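Local coordinates for amine oxidase (PDB 3PGB), which probably oxidises primary amines, using a copper ion and a topaquinone formed from one of its own tyrosines, at residues E163-E166 with F167-T170; A200-T203 with L204-N208; Q509-Y513 with A514-D518; P706-F710 with T711-S715. All coordinates share one frame; numbering follows the deposited sequence.

Interaction 1: E163-E166 with F167-T170; sequences EPLE and FPYT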
loop_
_atom_site.group_PDB
_atom_site.type_symbol
_atom_site.label_atom_id
_atom_site.label_comp_id
_atom_site.label_asym_id
_atom_site.label_seq_id
_atom_site.Cartn_x
_atom_site.Cartn_y
_atom_site.Cartn_z
ATOM N N GLU A 163 -28.861 27.370 24.687
ATOM C CA GLU A 163 -29.595 27.806 23.499
ATOM C C GLU A 163 -29.511 26.749 22.405
ATOM O O GLU A 163 -28.612 25.907 22.423
ATOM C CB GLU A 163 -29.069 29.154 22.978
ATOM C CG GLU A 163 -27.605 29.153 22.543
ATOM C CD GLU A 163 -27.094 30.537 22.127
ATOM O OE1 GLU A 163 -26.251 30.608 21.196
ATOM O OE2 GLU A 163 -27.528 31.553 22.726
ATOM N N PRO A 164 -30.452 26.784 21.451
ATOM C CA PRO A 164 -30.346 25.928 20.272
ATOM C C PRO A 164 -29.035 26.154 19.519
ATOM O O PRO A 164 -28.516 27.271 19.506
ATOM C CB PRO A 164 -31.537 26.369 19.415
ATOM C CG PRO A 164 -32.518 26.922 20.389
ATOM C CD PRO A 164 -31.689 27.589 21.436
ATOM N N LEU A 165 -28.508 25.090 18.916
ATOM C CA LEU A 165 -27.287 25.152 18.116
ATOM C C LEU A 165 -27.626 24.790 16.679
ATOM O O LEU A 165 -27.950 23.641 16.398
ATOM C CB LEU A 165 -26.244 24.165 18.668
ATOM C CG LEU A 165 -24.907 24.056 17.920
ATOM C CD1 LEU A 165 -24.191 25.387 17.920
ATOM C CD2 LEU A 165 -24.016 22.976 18.515
ATOM N N GLU A 166 -27.582 25.762 15.771
ATOM C CA GLU A 166 -27.750 25.462 14.349
ATOM C C GLU A 166 -26.639 26.035 13.464
ATOM O O GLU A 166 -26.722 25.944 12.243
ATOM C CB GLU A 166 -29.131 25.910 13.853
ATOM C CG GLU A 166 -29.319 27.412 13.686
ATOM C CD GLU A 166 -30.587 27.767 12.907
ATOM O OE1 GLU A 166 -30.623 28.880 12.323
ATOM O OE2 GLU A 166 -31.541 26.943 12.881
ATOM N N PHE A 167 -25.599 26.596 14.073
ATOM C CA PHE A 167 -24.499 27.206 13.326
ATOM C C PHE A 167 -23.740 26.178 12.481
ATOM O O PHE A 167 -23.559 26.388 11.283
ATOM C CB PHE A 167 -23.554 27.949 14.289
ATOM C CG PHE A 167 -22.485 28.763 13.606
ATOM C CD1 PHE A 167 -21.146 28.391 13.686
ATOM C CD2 PHE A 167 -22.814 29.914 12.896
ATOM C CE1 PHE A 167 -20.147 29.153 13.067
ATOM C CE2 PHE A 167 -21.821 30.682 12.268
ATOM C CZ PHE A 167 -20.485 30.297 12.357
ATOM N N PRO A 168 -23.323 25.050 13.089
ATOM C CA PRO A 168 -22.489 24.084 12.364
ATOM C C PRO A 168 -23.257 23.017 11.561
ATOM O O PRO A 168 -22.668 22.011 11.166
ATOM C CB PRO A 168 -21.691 23.426 13.493
ATOM C CG PRO A 168 -22.626 23.432 14.649
ATOM C CD PRO A 168 -23.569 24.606 14.473
ATOM N N TYR A 169 -24.548 23.232 11.320
ATOM C CA TYR A 169 -25.340 22.316 10.510
ATOM C C TYR A 169 -25.931 23.056 9.313
ATOM O O TYR A 169 -26.186 24.259 9.387
ATOM C CB TYR A 169 -26.443 21.673 11.356
ATOM C CG TYR A 169 -25.987 21.231 12.733
ATOM C CD1 TYR A 169 -24.850 20.447 12.901
ATOM C CD2 TYR A 169 -26.693 21.603 13.868
ATOM C CE1 TYR A 169 -24.431 20.050 14.175
ATOM C CE2 TYR A 169 -26.285 21.211 15.133
ATOM C CZ TYR A 169 -25.164 20.432 15.284
ATOM O OH TYR A 169 -24.781 20.055 16.553
ATOM N N THR A 170 -26.136 22.334 8.211
ATOM C CA THR A 170 -26.663 22.927 6.973
ATOM C C THR A 170 -28.190 23.041 7.037
ATOM O O THR A 170 -28.770 24.012 6.549
ATOM C CB THR A 170 -26.218 22.131 5.713
ATOM O OG1 THR A 170 -26.894 20.872 5.646
ATOM C CG2 THR A 170 -24.723 21.886 5.734
#

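Interaction 2: A200-T203 with L204-N208; sequences ADIT and LDLWN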
loop_
_atom_site.group_PDB
_atom_site.type_symbol
_atom_site.label_atom_id
_atom_site.label_comp_id
_atom_site.label_asym_id
_atom_site.label_seq_id
_atom_site.Cartn_x
_atom_site.Cartn_y
_atom_site.Cartn_z
ATOM N N ALA A 200 -44.659 -19.154 15.338
ATOM C CA ALA A 200 -43.751 -19.900 16.211
ATOM C C ALA A 200 -43.638 -21.358 15.781
ATOM O O ALA A 200 -42.553 -21.944 15.808
ATOM C CB ALA A 200 -44.213 -19.825 17.644
ATOM N N ASP A 201 -44.767 -21.946 15.395
ATOM C CA ASP A 201 -44.775 -23.312 14.883
ATOM C C ASP A 201 -43.917 -23.429 13.619
ATOM O O ASP A 201 -43.266 -24.453 13.401
ATOM C CB ASP A 201 -46.210 -23.776 14.603
ATOM C CG ASP A 201 -46.875 -22.981 13.494
ATOM O OD1 ASP A 201 -46.780 -21.731 13.512
ATOM O OD2 ASP A 201 -47.494 -23.603 12.602
ATOM N N ILE A 202 -43.920 -22.379 12.802
ATOM C CA ILE A 202 -43.146 -22.354 11.562
ATOM C C ILE A 202 -41.654 -22.187 11.827
ATOM O O ILE A 202 -40.847 -22.866 11.201
ATOM C CB ILE A 202 -43.629 -21.250 10.600
ATOM C CG1 ILE A 202 -45.030 -21.590 10.079
ATOM C CG2 ILE A 202 -42.656 -21.093 9.436
ATOM C CD1 ILE A 202 -45.633 -20.518 9.196
ATOM N N THR A 203 -41.290 -21.306 12.758
ATOM C CA THR A 203 -39.873 -21.104 13.100
ATOM C C THR A 203 -39.286 -22.312 13.823
ATOM O O THR A 203 -38.076 -22.514 13.806
ATOM C CB THR A 203 -39.626 -19.815 13.934
ATOM O OG1 THR A 203 -40.181 -19.946 15.253
ATOM C CG2 THR A 203 -40.219 -18.599 13.232
ATOM N N LEU A 204 -40.147 -23.109 14.454
ATOM C CA LEU A 204 -39.735 -24.370 15.082
ATOM C C LEU A 204 -39.462 -25.432 14.024
ATOM O O LEU A 204 -38.510 -26.201 14.138
ATOM C CB LEU A 204 -40.814 -24.879 16.052
ATOM C CG LEU A 204 -40.647 -24.525 17.532
ATOM C CD1 LEU A 204 -41.935 -24.807 18.297
ATOM C CD2 LEU A 204 -39.475 -25.301 18.132
ATOM N N ASP A 205 -40.312 -25.475 13.003
ATOM C CA ASP A 205 -40.182 -26.460 11.930
ATOM C C ASP A 205 -39.001 -26.144 11.003
ATOM O O ASP A 205 -38.394 -27.044 10.419
ATOM C CB ASP A 205 -41.472 -26.515 11.113
ATOM C CG ASP A 205 -41.537 -27.728 10.210
ATOM O OD1 ASP A 205 -41.429 -28.853 10.738
ATOM O OD2 ASP A 205 -41.703 -27.558 8.982
ATOM N N LEU A 206 -38.681 -24.862 10.885
ATOM C CA LEU A 206 -37.700 -24.398 9.920
ATOM C C LEU A 206 -36.301 -24.544 10.504
ATOM O O LEU A 206 -35.390 -25.022 9.825
ATOM C CB LEU A 206 -38.000 -22.936 9.546
ATOM C CG LEU A 206 -37.912 -22.449 8.094
ATOM C CD1 LEU A 206 -38.331 -23.501 7.087
ATOM C CD2 LEU A 206 -38.790 -21.210 7.940
ATOM N N TRP A 207 -36.140 -24.148 11.769
ATOM C CA TRP A 207 -34.823 -24.082 12.412
ATOM C C TRP A 207 -34.770 -24.559 13.877
ATOM O O TRP A 207 -33.801 -24.260 14.580
ATOM C CB TRP A 207 -34.314 -22.641 12.380
ATOM C CG TRP A 207 -34.647 -21.860 11.153
ATOM C CD1 TRP A 207 -34.229 -22.108 9.877
ATOM C CD2 TRP A 207 -35.443 -20.677 11.092
ATOM N NE1 TRP A 207 -34.726 -21.157 9.023
ATOM C CE2 TRP A 207 -35.476 -20.265 9.743
ATOM C CE3 TRP A 207 -36.139 -19.927 12.043
ATOM C CZ2 TRP A 207 -36.178 -19.129 9.324
ATOM C CZ3 TRP A 207 -36.835 -18.796 11.627
ATOM C CH2 TRP A 207 -36.849 -18.412 10.279
ATOM N N ASN A 208 -35.787 -25.298 14.334
ATOM C CA ASN A 208 -35.895 -25.717 15.747
ATOM C C ASN A 208 -35.718 -24.549 16.719
ATOM O O ASN A 208 -35.054 -24.688 17.741
ATOM C CB ASN A 208 -34.894 -26.845 16.078
ATOM C CG ASN A 208 -35.202 -28.152 15.350
ATOM O OD1 ASN A 208 -36.329 -28.386 14.908
ATOM N ND2 ASN A 208 -34.197 -29.016 15.233
#

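Interaction 3: Q509-Y513 with A514-D518; sequences QSAYY and ANNQD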
loop_
_atom_site.group_PDB
_atom_site.type_symbol
_atom_site.label_atom_id
_atom_site.label_comp_id
_atom_site.label_asym_id
_atom_site.label_seq_id
_atom_site.Cartn_x
_atom_site.Cartn_y
_atom_site.Cartn_z
ATOM N N GLN A 509 -21.131 -8.790 8.216
ATOM C CA GLN A 509 -22.573 -8.910 8.314
ATOM C C GLN A 509 -23.034 -9.722 7.123
ATOM O O GLN A 509 -23.030 -9.250 5.981
ATOM C CB GLN A 509 -23.281 -7.564 8.366
ATOM C CG GLN A 509 -24.739 -7.731 8.736
ATOM C CD GLN A 509 -25.432 -6.426 8.964
ATOM O OE1 GLN A 509 -26.202 -5.971 8.122
ATOM N NE2 GLN A 509 -25.163 -5.803 10.102
ATOM N N SER A 510 -23.441 -10.949 7.425
ATOM C CA SER A 510 -23.682 -11.985 6.435
ATOM C C SER A 510 -25.008 -11.779 5.717
ATOM O O SER A 510 -25.752 -10.852 6.025
ATOM C CB SER A 510 -23.673 -13.333 7.156
ATOM O OG SER A 510 -23.794 -14.413 6.267
ATOM N N ALA A 511 -25.285 -12.640 4.744
ATOM C CA ALA A 511 -26.567 -12.660 4.045
ATOM C C ALA A 511 -26.977 -14.106 3.814
ATOM O O ALA A 511 -26.120 -14.968 3.620
ATOM C CB ALA A 511 -26.462 -11.922 2.721
ATOM N N TYR A 512 -28.280 -14.375 3.849
ATOM C CA TYR A 512 -28.791 -15.721 3.588
ATOM C C TYR A 512 -28.525 -16.083 2.134
ATOM O O TYR A 512 -28.639 -15.236 1.247
ATOM C CB TYR A 512 -30.289 -15.817 3.903
ATOM C CG TYR A 512 -30.790 -17.238 4.065
ATOM C CD1 TYR A 512 -30.392 -18.020 5.151
ATOM C CD2 TYR A 512 -31.664 -17.797 3.143
ATOM C CE1 TYR A 512 -30.850 -19.324 5.308
ATOM C CE2 TYR A 512 -32.123 -19.098 3.285
ATOM C CZ TYR A 512 -31.717 -19.852 4.372
ATOM O OH TYR A 512 -32.178 -21.133 4.507
ATOM N N TYR A 513 -28.164 -17.339 1.895
ATOM C CA TYR A 513 -27.677 -17.765 0.575
ATOM C C TYR A 513 -28.756 -17.727 -0.494
ATOM O O TYR A 513 -28.467 -17.434 -1.655
ATOM C CB TYR A 513 -27.086 -19.175 0.640
ATOM C CG TYR A 513 -28.093 -20.297 0.482
ATOM C CD1 TYR A 513 -28.216 -20.980 -0.725
ATOM C CD2 TYR A 513 -28.923 -20.675 1.539
ATOM C CE1 TYR A 513 -29.139 -22.011 -0.880
ATOM C CE2 TYR A 513 -29.846 -21.710 1.397
ATOM C CZ TYR A 513 -29.949 -22.372 0.187
ATOM O OH TYR A 513 -30.858 -23.390 0.041
ATOM N N ALA A 514 -29.993 -18.016 -0.091
ATOM C CA ALA A 514 -31.064 -18.326 -1.029
ATOM C C ALA A 514 -31.274 -17.214 -2.046
ATOM O O ALA A 514 -31.614 -16.094 -1.688
ATOM C CB ALA A 514 -32.364 -18.619 -0.277
ATOM N N ASN A 515 -31.031 -17.537 -3.314
ATOM C CA ASN A 515 -31.326 -16.645 -4.432
ATOM C C ASN A 515 -30.503 -15.353 -4.441
ATOM O O ASN A 515 -30.900 -14.371 -5.073
ATOM C CB ASN A 515 -32.815 -16.296 -4.451
ATOM C CG ASN A 515 -33.690 -17.485 -4.130
ATOM O OD1 ASN A 515 -33.729 -18.462 -4.882
ATOM N ND2 ASN A 515 -34.382 -17.420 -2.996
ATOM N N ASN A 516 -29.353 -15.356 -3.765
ATOM C CA ASN A 516 -28.513 -14.159 -3.676
ATOM C C ASN A 516 -27.281 -14.231 -4.597
ATOM O O ASN A 516 -26.252 -13.624 -4.314
ATOM C CB ASN A 516 -28.084 -13.950 -2.223
ATOM C CG ASN A 516 -27.772 -12.502 -1.903
ATOM O OD1 ASN A 516 -28.527 -11.604 -2.263
ATOM N ND2 ASN A 516 -26.663 -12.272 -1.205
ATOM N N GLN A 517 -27.411 -14.953 -5.710
ATOM C CA GLN A 517 -26.293 -15.237 -6.607
ATOM C C GLN A 517 -25.647 -13.994 -7.203
ATOM O O GLN A 517 -24.451 -14.006 -7.492
ATOM C CB GLN A 517 -26.743 -16.124 -7.773
ATOM C CG GLN A 517 -27.088 -17.555 -7.392
ATOM C CD GLN A 517 -28.559 -17.738 -7.062
ATOM O OE1 GLN A 517 -29.255 -16.778 -6.724
ATOM N NE2 GLN A 517 -29.042 -18.975 -7.177
ATOM N N ASP A 518 -26.441 -12.942 -7.405
ATOM C CA ASP A 518 -25.981 -11.730 -8.085
ATOM C C ASP A 518 -25.334 -10.713 -7.140
ATOM O O ASP A 518 -24.868 -9.656 -7.581
ATOM C CB ASP A 518 -27.143 -11.078 -8.855
ATOM C CG ASP A 518 -27.563 -11.885 -10.092
ATOM O OD1 ASP A 518 -27.082 -13.020 -10.284
ATOM O OD2 ASP A 518 -28.377 -11.381 -10.881
#

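Interaction 4: P706-F710 with T711-S715; sequences PNTVF and TTAHS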
loop_
_atom_site.group_PDB
_atom_site.type_symbol
_atom_site.label_atom_id
_atom_site.label_comp_id
_atom_site.label_asym_id
_atom_site.label_seq_id
_atom_site.Cartn_x
_atom_site.Cartn_y
_atom_site.Cartn_z
ATOM N N PRO A 706 -13.511 -17.212 10.069
ATOM C CA PRO A 706 -14.536 -16.573 10.903
ATOM C C PRO A 706 -14.527 -15.038 10.837
ATOM O O PRO A 706 -15.573 -14.404 11.015
ATOM C CB PRO A 706 -14.166 -17.042 12.309
ATOM C CG PRO A 706 -12.660 -17.183 12.238
ATOM C CD PRO A 706 -12.398 -17.741 10.881
ATOM N N ASN A 707 -13.358 -14.452 10.593
ATOM C CA ASN A 707 -13.218 -12.999 10.546
ATOM C C ASN A 707 -12.479 -12.526 9.320
ATOM O O ASN A 707 -11.654 -13.247 8.763
ATOM C CB ASN A 707 -12.451 -12.497 11.770
ATOM C CG ASN A 707 -13.314 -12.394 13.002
ATOM O OD1 ASN A 707 -14.514 -12.694 12.976
ATOM N ND2 ASN A 707 -12.705 -11.958 14.099
ATOM N N THR A 708 -12.768 -11.294 8.923
ATOM C CA THR A 708 -12.004 -10.622 7.889
ATOM C C THR A 708 -10.622 -10.334 8.456
ATOM O O THR A 708 -10.469 -10.189 9.667
ATOM C CB THR A 708 -12.705 -9.323 7.450
ATOM O OG1 THR A 708 -13.986 -9.654 6.916
ATOM C CG2 THR A 708 -11.901 -8.567 6.390
ATOM N N VAL A 709 -9.624 -10.274 7.586
ATOM C CA VAL A 709 -8.238 -10.095 8.007
ATOM C C VAL A 709 -7.712 -8.711 7.624
ATOM O O VAL A 709 -8.052 -8.176 6.560
ATOM C CB VAL A 709 -7.323 -11.192 7.407
ATOM C CG1 VAL A 709 -7.817 -12.565 7.824
ATOM C CG2 VAL A 709 -7.257 -11.084 5.889
ATOM N N PHE A 710 -6.875 -8.149 8.495
ATOM C CA PHE A 710 -6.324 -6.806 8.301
ATOM C C PHE A 710 -5.343 -6.697 7.131
ATOM O O PHE A 710 -5.113 -5.604 6.618
ATOM C CB PHE A 710 -5.596 -6.340 9.569
ATOM C CG PHE A 710 -6.507 -5.914 10.695
ATOM C CD1 PHE A 710 -7.485 -4.948 10.495
ATOM C CD2 PHE A 710 -6.346 -6.443 11.973
ATOM C CE1 PHE A 710 -8.311 -4.543 11.534
ATOM C CE2 PHE A 710 -7.163 -6.039 13.022
ATOM C CZ PHE A 710 -8.150 -5.085 12.804
ATOM N N THR A 711 -4.741 -7.812 6.731
ATOM C CA THR A 711 -3.732 -7.788 5.677
ATOM C C THR A 711 -4.273 -7.203 4.383
ATOM O O THR A 711 -3.627 -6.384 3.746
ATOM C CB THR A 711 -3.219 -9.203 5.358
ATOM O OG1 THR A 711 -4.298 -10.134 5.501
ATOM C CG2 THR A 711 -2.064 -9.586 6.276
ATOM N N THR A 712 -5.459 -7.650 3.998
ATOM C CA THR A 712 -6.035 -7.305 2.708
ATOM C C THR A 712 -7.151 -6.266 2.803
ATOM O O THR A 712 -7.375 -5.529 1.849
ATOM C CB THR A 712 -6.547 -8.569 2.004
ATOM O OG1 THR A 712 -7.309 -9.355 2.925
ATOM C CG2 THR A 712 -5.374 -9.397 1.505
ATOM N N ALA A 713 -7.850 -6.201 3.936
ATOM C CA ALA A 713 -8.859 -5.162 4.159
ATOM C C ALA A 713 -8.161 -3.880 4.622
ATOM O O ALA A 713 -8.066 -3.601 5.812
ATOM C CB ALA A 713 -9.887 -5.623 5.179
ATOM N N HIS A 714 -7.682 -3.102 3.660
ATOM C CA HIS A 714 -6.751 -2.013 3.928
ATOM C C HIS A 714 -6.948 -0.894 2.912
ATOM O O HIS A 714 -7.251 -1.141 1.748
ATOM C CB HIS A 714 -5.321 -2.558 3.882
ATOM C CG HIS A 714 -4.252 -1.521 4.030
ATOM N ND1 HIS A 714 -4.300 -0.529 4.985
ATOM C CD2 HIS A 714 -3.078 -1.355 3.378
ATOM C CE1 HIS A 714 -3.216 0.220 4.895
ATOM N NE2 HIS A 714 -2.457 -0.260 3.927
ATOM N N SER A 715 -6.793 0.338 3.379
ATOM C CA SER A 715 -6.983 1.518 2.559
ATOM C C SER A 715 -6.222 2.665 3.214
ATOM O O SER A 715 -6.243 2.808 4.439
ATOM C CB SER A 715 -8.473 1.842 2.454
ATOM O OG SER A 715 -8.707 2.974 1.642
HETATM O O HOH W 1 -9.297 -8.921 4.236
#

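Interaction 1: E163-E166 with F167-T170
Leu165 meets both Pro168 and Tyr169 where the chain leaves its strand through a type I beta turn, Glu166 to Tyr169. The leucine CG stands anti to the backbone N (chi1 178°), which carries the branch forward to the proline: CD1 lies 3.6 Å from Pro168 CD, the two side chains crossing at about a right angle. The second branch serves the tyrosine, with Leu165 CD2 3.6 Å from Tyr169 OH. At the ring edge, near the ring plane, Leu165 O comes within 3.2 Å of Tyr169 CE2. One face of the same ring carries Pro168 CG, 3.8 Å above the plane and offset toward the rim. Tyr169 CG is anti to its own carbonyl carbon (chi1 -43°), which brings the ring back against Leu165 and Pro168. No hydrogen bond joins the two segments; instead Lys172 NZ bonds to both Glu166 O and Tyr169 O, two acceptors only 3.4 Å apart. The carboxylate of Glu166 is taken by Gln174 N. The turn follows strand 161-164, whose neighbour 145-152 touches Leu165 and Tyr169 through Leu150 and Asp148, while His133 of strand 131-138 touches both side chains as well.

Interaction 2: A200-T203 with L204-N208
Ile202 O accepts the backbone N-H of Leu206 at 3.0 Å, and this bond is one of four i to i+4 bonds across the two segments, which lie on the short helix 200-207. Leu204 N to Ala200 O, also 3.0 Å, and Asp205 N to Asp201 O, 3.2 Å, repeat the pattern. At the far end the bond is longer: Trp207 N lies 3.3 Å from Thr203 O and above the carbonyl plane (47° out of it), as the helix nears its end. Asn208 then leaves helical geometry with positive phi.

The side chains follow the same spacing. Ile202 and Leu206 run side by side in the same direction, CG2 of the isoleucine 4.1 Å from CD2 of the leucine. Thr203 meets the six-membered part of the Trp207 indole obliquely, its CG2 3.8 Å from CZ3. With Thr203 OG1 between backbone N and carbonyl carbon (chi1 69°), where it donates to Gly209 O, CG2 is left anti to the carbonyl carbon, beside the backbone N, and so meets the ring. On another side of the helix Leu204 touches an N-acetylglucosamine.

Asp201 and Asp205, one turn apart, reach beyond the helix to Arg291 and Lys301 in salt bridges, and Tyr294 OH also bonds to Asp205 OD2. The chemistry is therefore mixed: Ile202 and Leu206 pack on helix 287-294, the salt bridges add charged ties to that helix and the loop after it, and the basic partners would be expected to keep both aspartates ionised.

Interaction 3: Q509-Y513 with A514-D518
Tyr513 and Asn516 are the ends of a type II beta turn that carries the chain away from the short strand 511-512. The evidence is its hydrogen bond, Asn516 N to Tyr513 O at 3.1 Å with an N-H...O angle of 156°, together with positive phi (65°) at Asn515, as is characteristic of the third position of such a turn. This is the one hydrogen bond between segments 509-513 and 514-518.

Apolar and aromatic contacts centre on Ala514. Its methyl lies over the centre of the Tyr513 ring, 4.3 Å above the plane. That approach depends on Tyr513 CG sitting between its backbone N and carbonyl carbon (chi1 86°), which folds the ring back over the next peptide and places Ala514 N over the same ring. Tyr512 CG, by contrast, is anti to its backbone N, and its ring comes to the alanine obliquely; Tyr513 CD2 in turn lies over one face of the Tyr512 ring, near the rim.

Several polar ends find partners outside the turn. Tyr512 OH donates to Lys303 O, Asn515 ND2 to Asn280 OD1, and Asn516 ND2 bonds to Ser528 OG while its OD1 accepts from Asn392 N, so both turn asparagines join it to other parts of the chain. Backbone bonds from Asp518 reach the second subunit.

At the strand Ala511 CB is 3.9 Å from Asn516 ND2. Between Tyr512 and Ala514 the fit is close: Ala514 CB stands 3.6 Å from both Tyr512 CD2 and Tyr512 CE2.

Interaction 4: P706-F710 with T711-S715
Val709 O accepts Ala713 N in the carbonyl plane at 3.3 Å, with a fairly straight N-H...O angle of 159°, and so closes an alpha turn (i to i+4); Ala713 is itself the centre of an inverse gamma turn leading into strand 714-722. A water also donates to Val709 O, at 2.7 Å. It lies near Thr712 OG1 as well, but at a separation too short to be trusted in detail.

Val709 reaches across with CG2. This methyl occupies the site between backbone N and carbonyl carbon (CG1 at chi1 -58°), which points it across the turn at two hydroxyls: Thr711 OG1 at 3.1 Å and Thr712 OG1 at 3.4 Å, both side chains passing it obliquely. The first of these is tight for a methyl beside an oxygen. Thr711 OG1 has its polar partner elsewhere, in Asp495 of the second subunit, whose Met456 packs against Val709 and Thr711 too. Beside the closing bond, Thr708 CG2 touches Ala713 CB at 3.8 Å, and Ala713 CB is 3.4 Å from Val709 O.

Thr708 brings the turn next to the metal: its side chain is about 3 Å from that of His698, a copper ligand, and about 5 Å from the copper ion, while its OG1 bonds to Asp704 OD1. In the fold, the turn spans the end of the loop that follows strand 686-698, and backbone bonds from Ala713 to Ala504 and from Ser715 to Val502 set the emerging strand 714-722 antiparallel to strand 498-504.

In the fold
From the N terminus the four contacts come strictly in series; none encloses or crosses another, and each closes only a local turn or helical stretch. Interaction 1 turns the chain out of strand 161-164, on the small five-stranded sheet, and stands well apart, its atoms at least about 25 Å from those of the other three. Interaction 2 runs along helix 200-207, packed on helix 287-294. Some 300 residues later, interaction 3 leaves strand 511-512 on the way to strand 522-524, within about 5 Å of interaction 2 at the nearest atoms. Interaction 4, about 7 Å from interaction 3 at the nearest atoms, joins the loop after strand 686-698 to strand 714-722; both meet the second subunit.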